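Branched-chain-amino-acid aminotransferase (Pseudomonas aeruginosa, PDB 6NST) probably catalyses the pyridoxal-phosphate-dependent transfer of an amino group between leucine, isoleucine or valine and 2-oxoglutarate. Local coordinates at residues Arg61-Ala66 with Asp78-Ala83; Arg85-Glu90 with Val120-Trp125. The protein carries 1 engineered substitution. All coordinates share one frame; numbering follows the deposited sequence.

Contact 1: Arg61-Ala66 with Asp78-Ala83; sequences RLFDSA and DEINEA. With SO4 (sulfate ion), chain G.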
loop_
_atom_site.group_PDB
_atom_site.type_symbol
_atom_site.label_atom_id
_atom_site.label_comp_id
_atom_site.label_asym_id
_atom_site.label_seq_id
_atom_site.Cartn_x
_atom_site.Cartn_y
_atom_site.Cartn_z
ATOM N N ARG A 61 -3.131 31.058 3.040
ATOM C CA ARG A 61 -2.526 29.757 2.790
ATOM C C ARG A 61 -1.041 29.766 3.117
ATOM O O ARG A 61 -0.500 28.745 3.559
ATOM C CB ARG A 61 -2.754 29.333 1.340
ATOM C CG ARG A 61 -2.442 27.870 1.081
ATOM C CD ARG A 61 -2.922 27.441 -0.291
ATOM N NE ARG A 61 -2.192 28.106 -1.365
ATOM C CZ ARG A 61 -2.439 27.923 -2.657
ATOM N NH1 ARG A 61 -1.724 28.568 -3.570
ATOM N NH2 ARG A 61 -3.403 27.092 -3.038
ATOM N N LEU A 62 -0.369 30.903 2.915
ATOM C CA LEU A 62 1.032 31.006 3.312
ATOM C C LEU A 62 1.186 30.806 4.815
ATOM O O LEU A 62 2.063 30.056 5.262
ATOM C CB LEU A 62 1.604 32.357 2.888
ATOM C CG LEU A 62 3.117 32.509 3.049
ATOM C CD1 LEU A 62 3.856 31.613 2.059
ATOM C CD2 LEU A 62 3.542 33.961 2.891
ATOM N N PHE A 63 0.334 31.457 5.610
ATOM C CA PHE A 63 0.399 31.286 7.058
ATOM C C PHE A 63 -0.058 29.897 7.479
ATOM O O PHE A 63 0.473 29.339 8.447
ATOM C CB PHE A 63 -0.429 32.369 7.751
ATOM C CG PHE A 63 0.285 33.686 7.870
ATOM C CD1 PHE A 63 0.514 34.470 6.752
ATOM C CD2 PHE A 63 0.736 34.136 9.102
ATOM C CE1 PHE A 63 1.177 35.682 6.859
ATOM C CE2 PHE A 63 1.399 35.349 9.216
ATOM C CZ PHE A 63 1.620 36.121 8.094
ATOM N N ASP A 64 -1.031 29.324 6.765
ATOM C CA ASP A 64 -1.381 27.922 6.977
ATOM C C ASP A 64 -0.185 27.016 6.714
ATOM O O ASP A 64 0.124 26.126 7.515
ATOM C CB ASP A 64 -2.553 27.529 6.077
ATOM C CG ASP A 64 -3.895 27.897 6.671
ATOM O OD1 ASP A 64 -3.920 28.480 7.775
ATOM O OD2 ASP A 64 -4.928 27.594 6.037
ATOM N N SER A 65 0.498 27.227 5.585
ATOM C CA SER A 65 1.653 26.401 5.251
ATOM C C SER A 65 2.745 26.530 6.305
ATOM O O SER A 65 3.359 25.531 6.699
ATOM C CB SER A 65 2.192 26.783 3.872
ATOM O OG SER A 65 1.216 26.570 2.865
ATOM N N ALA A 66 2.996 27.751 6.779
ATOM C CA ALA A 66 3.998 27.947 7.821
ATOM C C ALA A 66 3.550 27.346 9.146
ATOM O O ALA A 66 4.387 26.875 9.927
ATOM C CB ALA A 66 4.303 29.435 7.983
ATOM N N ASP A 78 -1.531 41.260 7.699
ATOM C CA ASP A 78 -1.733 42.605 7.168
ATOM C C ASP A 78 -0.443 43.167 6.583
ATOM O O ASP A 78 -0.473 43.870 5.566
ATOM C CB ASP A 78 -2.275 43.531 8.257
ATOM C CG ASP A 78 -2.596 44.920 7.736
ATOM O OD1 ASP A 78 -3.592 45.064 6.998
ATOM O OD2 ASP A 78 -1.851 45.867 8.062
ATOM N N GLU A 79 0.698 42.871 7.209
ATOM C CA GLU A 79 1.973 43.307 6.645
ATOM C C GLU A 79 2.275 42.581 5.341
ATOM O O GLU A 79 2.762 43.193 4.384
ATOM C CB GLU A 79 3.100 43.085 7.649
ATOM C CG GLU A 79 2.895 43.775 8.980
ATOM C CD GLU A 79 4.095 43.628 9.890
ATOM O OE1 GLU A 79 5.114 44.306 9.645
ATOM O OE2 GLU A 79 4.026 42.819 10.839
ATOM N N ILE A 80 1.989 41.278 5.286
ATOM C CA ILE A 80 2.264 40.511 4.075
ATOM C C ILE A 80 1.362 40.965 2.937
ATOM O O ILE A 80 1.812 41.115 1.793
ATOM C CB ILE A 80 2.120 39.003 4.354
ATOM C CG1 ILE A 80 3.172 38.554 5.366
ATOM C CG2 ILE A 80 2.257 38.208 3.067
ATOM C CD1 ILE A 80 4.590 38.889 4.954
ATOM N N ASN A 81 0.075 41.196 3.226
ATOM C CA ASN A 81 -0.822 41.735 2.209
ATOM C C ASN A 81 -0.323 43.080 1.698
ATOM O O ASN A 81 -0.336 43.340 0.489
ATOM C CB ASN A 81 -2.239 41.875 2.768
ATOM C CG ASN A 81 -2.880 40.540 3.083
ATOM O OD1 ASN A 81 -3.204 39.770 2.182
ATOM N ND2 ASN A 81 -3.085 40.269 4.366
ATOM N N GLU A 82 0.129 43.944 2.607
ATOM C CA GLU A 82 0.641 45.246 2.200
ATOM C C GLU A 82 1.954 45.109 1.436
ATOM O O GLU A 82 2.185 45.822 0.454
ATOM C CB GLU A 82 0.820 46.139 3.428
ATOM C CG GLU A 82 0.582 47.614 3.159
ATOM C CD GLU A 82 -0.859 47.914 2.795
ATOM O OE1 GLU A 82 -1.758 47.173 3.246
ATOM O OE2 GLU A 82 -1.092 48.893 2.052
ATOM N N ALA A 83 2.823 44.193 1.871
ATOM C CA ALA A 83 4.091 43.995 1.179
ATOM C C ALA A 83 3.880 43.389 -0.201
ATOM O O ALA A 83 4.599 43.725 -1.149
ATOM C CB ALA A 83 5.014 43.111 2.016
HETATM S S SO4 G . -3.165 27.305 -7.142
HETATM O O1 SO4 G . -3.502 27.628 -5.759
HETATM O O2 SO4 G . -2.075 28.161 -7.590
HETATM O O3 SO4 G . -2.754 25.904 -7.235
HETATM O O4 SO4 G . -4.335 27.525 -7.987
#
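Phe63 and Leu62 of helix 55-68 close on Ile80 of helix 77-89. The contact is small and apolar, and the two helices stand well apart. The nearest CA atoms, of Leu62 and Ile80, are 9.6 Å from each other, and side chains bridge the gap.

Ile80 presents both of its branches. CG1 lies at the edge of the Phe63 ring, in its plane, 3.8 Å from CE1. The ring does not offer a face to it. Phe63 has CG anti to its carbonyl carbon (chi1 -81°), which carries the ring out toward the second helix. The other branch of Ile80, CG2, is turned to Leu62 and lies 4.4 Å from CD2, a looser touch. Leu62 also packs on Val37 and Glu39 of strand 36-46.

Arg61 and Ser65 project from another side of helix 55-68. Arg61 runs extended through chi1 and chi2, then bends at chi3. Its guanidinium group meets a sulfate ion edge-on. One oxygen, O1, lies in the guanidinium plane and takes both terminal nitrogens, NH1 at 3.0 Å and NH2 at 2.8 Å. The angles at hydrogen, 137° and 148°, show a forked and bent pair. Glu39 forms a salt bridge with NE, which further limits rotation of the group. One turn on, Ser65 OG donates to Arg61 O at 2.9 Å. It comes from the face of the carbonyl plane opposite Ser65 N. The same OG is hydrogen-bonded to Lys160 N.

Thr221, Thr257 and the backbone of Ile220 also bind the sulfate. The ion probably comes from the crystallisation liquor. The chemistry implies a division of labour within one turn: Leu62 and Phe63 give apolar contact to Ile80, while Arg61 faces an anion site, probably that of the cofactor phosphate.

Contact 2: Arg85-Glu90 with Val120-Trp125; sequences RAAVRE and VIIAAW
Ala87 and Ala124 meet where no flat side chain takes part. The one ring here, the Trp125 indole, leaves the strand on the side away from the helix. Ala123 CB lies at its edge, in plane, 3.9 Å from CZ3. On the helix, Arg89 NE forms a salt bridge with Glu90 OE2, which is met on the anti side and out of the carboxylate plane.

This is helix-on-sheet packing in the N-terminal part of the class IV aminotransferase fold. The last turns of helix 77-89 lie on strand 118-126 of an antiparallel sheet. The axes of the two short segments run in nearly the same sense, 35° apart, and approach to 7.4 Å.

Small residues make this closeness possible. The CA atoms of Ala87 and Ala124 are only 5.7 Å apart. Ala87 CB lies 4.1 Å from Ala124 CB. Ala87 CB also sits over the strand backbone, 3.5 Å from Ile122 O. Beside it, Ile122 sends its CG2 branch toward the helix, 3.8 Å from Ala87 CB. Val88 comes in from the flank. Its CG1 is anti to the backbone N (chi1 178°), which puts Val88 CG2 beside that N, where it touches Ala124 CB at 4.0 Å.

All four touching residues are buried. Leu93 also packs on Ala124, and Ile98 of strand 96-104 touches both Val88 and Ile122. The other face of the strand looks to a neighbouring subunit. There Ile121, Ala123 and Trp125 pack on Val26, Leu27 and Met109 of that subunit.

Ala87 O accepts a hydrogen bond from Asn91 ND2 and lies 3.5 Å from Ala124 CB.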
loop_
_atom_site.group_PDB
_atom_site.type_symbol
_atom_site.label_atom_id
_atom_site.label_comp_id
_atom_site.label_asym_id
_atom_site.label_seq_id
_atom_site.Cartn_x
_atom_site.Cartn_y
_atom_site.Cartn_z
ATOM N N ARG A 85 1.333 43.894 -2.184
ATOM C CA ARG A 85 0.928 44.996 -3.051
ATOM C C ARG A 85 2.107 45.910 -3.369
ATOM O O ARG A 85 2.234 46.396 -4.497
ATOM C CB ARG A 85 -0.211 45.778 -2.398
ATOM C CG ARG A 85 -1.462 44.938 -2.163
ATOM C CD ARG A 85 -2.410 45.575 -1.156
ATOM N NE ARG A 85 -2.972 46.834 -1.635
ATOM C CZ ARG A 85 -2.553 48.035 -1.247
ATOM N NH1 ARG A 85 -1.566 48.144 -0.369
ATOM N NH2 ARG A 85 -3.124 49.127 -1.737
ATOM N N ALA A 86 2.988 46.141 -2.392
ATOM C CA ALA A 86 4.148 46.993 -2.633
ATOM C C ALA A 86 5.089 46.374 -3.659
ATOM O O ALA A 86 5.659 47.087 -4.494
ATOM C CB ALA A 86 4.886 47.263 -1.322
ATOM N N ALA A 87 5.262 45.049 -3.614
ATOM C CA ALA A 87 6.141 44.385 -4.572
ATOM C C ALA A 87 5.684 44.616 -6.006
ATOM O O ALA A 87 6.516 44.690 -6.919
ATOM C CB ALA A 87 6.212 42.887 -4.273
ATOM N N VAL A 88 4.377 44.740 -6.221
ATOM C CA VAL A 88 3.841 45.023 -7.548
ATOM C C VAL A 88 3.860 46.517 -7.847
ATOM O O VAL A 88 4.270 46.933 -8.933
ATOM C CB VAL A 88 2.418 44.442 -7.668
ATOM C CG1 VAL A 88 1.821 44.769 -9.025
ATOM C CG2 VAL A 88 2.441 42.945 -7.437
ATOM N N ARG A 89 3.423 47.337 -6.889
ATOM C CA ARG A 89 3.364 48.779 -7.108
ATOM C C ARG A 89 4.750 49.363 -7.341
ATOM O O ARG A 89 4.980 50.059 -8.337
ATOM C CB ARG A 89 2.695 49.463 -5.917
ATOM C CG ARG A 89 2.658 50.979 -6.022
ATOM C CD ARG A 89 2.043 51.611 -4.785
ATOM N NE ARG A 89 2.752 51.236 -3.567
ATOM C CZ ARG A 89 2.303 50.353 -2.680
ATOM N NH1 ARG A 89 1.136 49.754 -2.873
ATOM N NH2 ARG A 89 3.018 50.074 -1.599
ATOM N N GLU A 90 5.689 49.091 -6.430
ATOM C CA GLU A 90 6.985 49.757 -6.480
ATOM C C GLU A 90 7.795 49.373 -7.710
ATOM O O GLU A 90 8.716 50.110 -8.080
ATOM C CB GLU A 90 7.777 49.455 -5.207
ATOM C CG GLU A 90 7.084 49.924 -3.935
ATOM C CD GLU A 90 6.917 51.432 -3.874
ATOM O OE1 GLU A 90 7.790 52.156 -4.402
ATOM O OE2 GLU A 90 5.908 51.894 -3.301
ATOM N N VAL A 120 11.573 36.469 5.104
ATOM C CA VAL A 120 10.458 36.543 4.165
ATOM C C VAL A 120 10.861 37.444 3.006
ATOM O O VAL A 120 11.380 38.543 3.223
ATOM C CB VAL A 120 9.177 37.077 4.838
ATOM C CG1 VAL A 120 8.041 37.154 3.833
ATOM C CG2 VAL A 120 8.791 36.209 6.024
ATOM N N ILE A 121 10.619 36.984 1.777
ATOM C CA ILE A 121 10.859 37.788 0.583
ATOM C C ILE A 121 9.629 37.735 -0.308
ATOM O O ILE A 121 8.936 36.716 -0.387
ATOM C CB ILE A 121 12.110 37.328 -0.203
ATOM C CG1 ILE A 121 12.021 35.833 -0.546
ATOM C CG2 ILE A 121 13.367 37.644 0.572
ATOM C CD1 ILE A 121 11.631 35.559 -1.993
ATOM N N ILE A 122 9.348 38.857 -0.969
ATOM C CA ILE A 122 8.224 38.930 -1.896
ATOM C C ILE A 122 8.696 39.598 -3.180
ATOM O O ILE A 122 8.848 40.824 -3.236
ATOM C CB ILE A 122 7.023 39.685 -1.298
ATOM C CG1 ILE A 122 6.612 39.053 0.036
ATOM C CG2 ILE A 122 5.851 39.670 -2.271
ATOM C CD1 ILE A 122 5.484 39.761 0.730
ATOM N N ALA A 123 8.912 38.798 -4.220
ATOM C CA ALA A 123 9.381 39.279 -5.510
ATOM C C ALA A 123 8.247 39.228 -6.526
ATOM O O ALA A 123 7.440 38.293 -6.522
ATOM C CB ALA A 123 10.565 38.445 -6.008
ATOM N N ALA A 124 8.197 40.236 -7.397
ATOM C CA ALA A 124 7.164 40.331 -8.419
ATOM C C ALA A 124 7.805 40.718 -9.741
ATOM O O ALA A 124 8.608 41.653 -9.795
ATOM C CB ALA A 124 6.088 41.352 -8.027
ATOM N N TRP A 125 7.450 39.996 -10.801
ATOM C CA TRP A 125 7.967 40.267 -12.133
ATOM C C TRP A 125 6.834 40.150 -13.140
ATOM O O TRP A 125 5.826 39.482 -12.897
ATOM C CB TRP A 125 9.114 39.315 -12.500
ATOM C CG TRP A 125 8.764 37.865 -12.365
ATOM C CD1 TRP A 125 8.197 37.068 -13.314
ATOM C CD2 TRP A 125 8.961 37.037 -11.211
ATOM N NE1 TRP A 125 8.028 35.795 -12.824
ATOM C CE2 TRP A 125 8.490 35.750 -11.535
ATOM C CE3 TRP A 125 9.494 37.259 -9.937
ATOM C CZ2 TRP A 125 8.534 34.689 -10.632
ATOM C CZ3 TRP A 125 9.535 36.204 -9.041
ATOM C CH2 TRP A 125 9.056 34.936 -9.393
#

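How the contacts relate
Helix 77-89 joins the two contacts. Its early turns meet helix 55-68 in contact 1, and its last turns lie on strand 118-126 in contact 2. The centres are 13 Å apart, yet the two packing regions are continuous. Ala83 CB lies 3.6 Å from Ile122 CD1, and Ile80 CD1 lies 4.0 Å from Val120 CG1. Ile80 therefore touches both helix 55-68 and the strand. Only contact 1 borders the active site: the side chain of Leu62 is about 7 Å from that of Lys160, the probable cofactor lysine, which carries no cofactor here. Contact 2 lies away from that site, with a neighbouring subunit beyond its strand.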